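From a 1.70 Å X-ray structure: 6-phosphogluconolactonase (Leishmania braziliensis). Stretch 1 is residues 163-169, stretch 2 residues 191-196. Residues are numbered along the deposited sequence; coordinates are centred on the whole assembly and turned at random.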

# COMPACT_ATOMS: atom_id res chain seq x y z
N PHE A 163 -0.25 0.72 -8.96
CA PHE A 163 0.91 0.52 -9.84
C PHE A 163 1.29 1.86 -10.43
O PHE A 163 0.43 2.61 -10.89
N GLY A 164 2.59 2.13 -10.46
CA GLY A 164 3.11 3.20 -11.30
C GLY A 164 3.41 2.72 -12.69
O GLY A 164 3.63 1.52 -12.93
N SER A 165 3.49 3.67 -13.62
CA SER A 165 3.92 3.36 -14.99
C SER A 165 5.37 2.83 -15.07
O SER A 165 5.75 2.26 -16.08
N ASP A 166 6.14 3.04 -14.01
CA ASP A 166 7.49 2.50 -13.87
C ASP A 166 7.52 1.06 -13.33
O ASP A 166 8.60 0.48 -13.15
N GLY A 167 6.34 0.49 -13.03
CA GLY A 167 6.25 -0.86 -12.48
C GLY A 167 6.32 -0.96 -10.96
O GLY A 167 6.27 -2.06 -10.41
N HIS A 168 6.47 0.17 -10.27
CA HIS A 168 6.54 0.17 -8.82
C HIS A 168 5.15 -0.04 -8.20
O HIS A 168 4.12 0.18 -8.84
N THR A 169 5.15 -0.44 -6.93
CA THR A 169 3.95 -0.44 -6.11
C THR A 169 4.41 0.02 -4.70
O THR A 169 5.62 0.03 -4.39
N PRO A 191 11.91 8.04 -5.39
CA PRO A 191 11.24 7.66 -6.63
C PRO A 191 12.16 7.50 -7.83
O PRO A 191 13.24 8.09 -7.90
N SER A 192 11.69 6.69 -8.77
CA SER A 192 12.37 6.46 -10.03
C SER A 192 12.26 7.74 -10.89
O SER A 192 11.49 8.65 -10.54
N PRO A 193 13.04 7.82 -11.99
CA PRO A 193 13.09 9.07 -12.77
C PRO A 193 11.76 9.65 -13.25
O PRO A 193 11.60 10.88 -13.27
N THR A 194 10.83 8.79 -13.65
CA THR A 194 9.53 9.25 -14.16
C THR A 194 8.51 9.63 -13.08
O THR A 194 7.46 10.21 -13.40
N MET A 195 8.80 9.29 -11.82
CA MET A 195 7.81 9.35 -10.75
C MET A 195 7.99 10.54 -9.83
O MET A 195 9.13 10.95 -9.52
N SER A 196 6.85 11.07 -9.38
CA SER A 196 6.80 12.25 -8.51
C SER A 196 5.80 12.01 -7.37
O SER A 196 4.92 11.15 -7.48

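Two loops, neither with regular helix or strand, meet here through a type I turn apiece: Gly 164 to Gly 167 in the first stretch, Ser 192 to Met 195 in the second. Each turn is closed by its own backbone hydrogen bond. The backbones stay well apart, the nearest CA atoms being those of Asp 166 and Thr 194 at 7.1 Å, and side chains make most of the contact between them. They do so over a modest 210 Å² of buried surface, counting both sides.

The polar rule is one carboxylate serving both loops. Asp 166 points its CA-to-CB bond toward the second stretch with chi1 in p (70°), and its two oxygens take different partners. Asp 166 OD2 accepts the one hydrogen bond that crosses the contact, from Ser 192 OG at a short 2.6 Å; the CA-to-CB bond of Ser 192 also points toward the other stretch, and its chi1 is also p. Asp 166 OD1 turns back to its own loop, accepting from His 168 N at 3.0 Å and from His 168 ND1 at 2.6 Å, both nearly straight. The carboxylate thereby fixes the imidazole while tying the turns together. The His 168 chi1 of 92° lies between the usual wells, and its CA-to-CB bond points toward the second stretch.

The van der Waals packing centres on Met 195, which gives up more area to the contact than any other residue. Its CA-to-CB bond points toward the first stretch with chi1 and chi2 both m, and a chi3 of 106° falls between wells. Its carbons rest on polar oxygens without hydrogen bonding: Met 195 CG lies 3.4 Å from Asp 166 OD2, and Met 195 CE 3.2 Å from Ser 165 OG. The CA-to-CB bond of Ser 165 points sideways, yet with chi1 in p its OG reaches that methyl. Met 195 SD is 3.7 Å from His 168 CE1 and approaches the imidazole obliquely, 4.6 Å from the ring centroid. Thus the flexible thioether lies against the same aspartate and histidine that the hydrogen bonds hold in place. The CA-to-CB bond of Thr 194 (chi1 p) points toward the first stretch, with Thr 194 OG1 3.8 Å from Asp 166 CB, a van der Waals contact.

Glycine leaves room where this packing is tight. Met 195 SD is 4.4 Å from Gly 164 CA; an ideal CB on Gly 164 would point toward the second stretch, lie a tight 3.2 Å from Met 195 SD and clash with His 168 ND1. Gly 167 has a separate reason: at its backbone angles, with phi at 89°, a CB would be jammed against the preceding carbonyl, although nothing of the other stretch is near.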

# COMPACT_ATOMS: atom_id res chain seq x y z
CB PHE A 163 0.58 -0.40 -11.01
CG PHE A 163 0.46 -1.87 -10.68
CD1 PHE A 163 1.20 -2.48 -9.67
CD2 PHE A 163 -0.35 -2.66 -11.46
CE1 PHE A 163 1.08 -3.86 -9.46
CE2 PHE A 163 -0.47 -4.01 -11.26
CZ PHE A 163 0.25 -4.61 -10.27
CB SER A 165 3.76 4.57 -15.89
OG SER A 165 4.66 5.59 -15.50
CB ASP A 166 8.32 3.41 -12.99
CG ASP A 166 7.89 3.38 -11.53
OD1 ASP A 166 6.74 3.02 -11.26
OD2 ASP A 166 8.73 3.70 -10.64
CB HIS A 168 7.21 1.46 -8.28
CG HIS A 168 6.27 2.57 -7.95
ND1 HIS A 168 5.83 3.47 -8.90
CD2 HIS A 168 5.74 2.98 -6.77
CE1 HIS A 168 5.03 4.35 -8.33
NE2 HIS A 168 4.96 4.08 -7.03
CB THR A 169 3.27 -1.83 -6.08
OG1 THR A 169 1.99 -1.75 -5.44
CG2 THR A 169 4.16 -2.90 -5.39
CB PRO A 191 10.23 8.80 -6.87
CG PRO A 191 10.69 9.91 -6.01
CD PRO A 191 11.37 9.29 -4.83
CB SER A 192 11.75 5.27 -10.75
OG SER A 192 10.45 5.59 -11.22
CB PRO A 193 13.98 8.69 -13.94
CG PRO A 193 14.92 7.70 -13.38
CD PRO A 193 14.06 6.87 -12.45
CB THR A 194 8.89 8.20 -15.04
OG1 THR A 194 8.64 7.01 -14.27
CG2 THR A 194 9.77 7.91 -16.30
CB MET A 195 7.85 8.06 -9.95
CG MET A 195 7.51 6.83 -10.80
SD MET A 195 5.72 6.68 -11.10
CE MET A 195 5.57 7.15 -12.81
CB SER A 196 6.36 13.45 -9.33
OG SER A 196 7.41 13.83 -10.18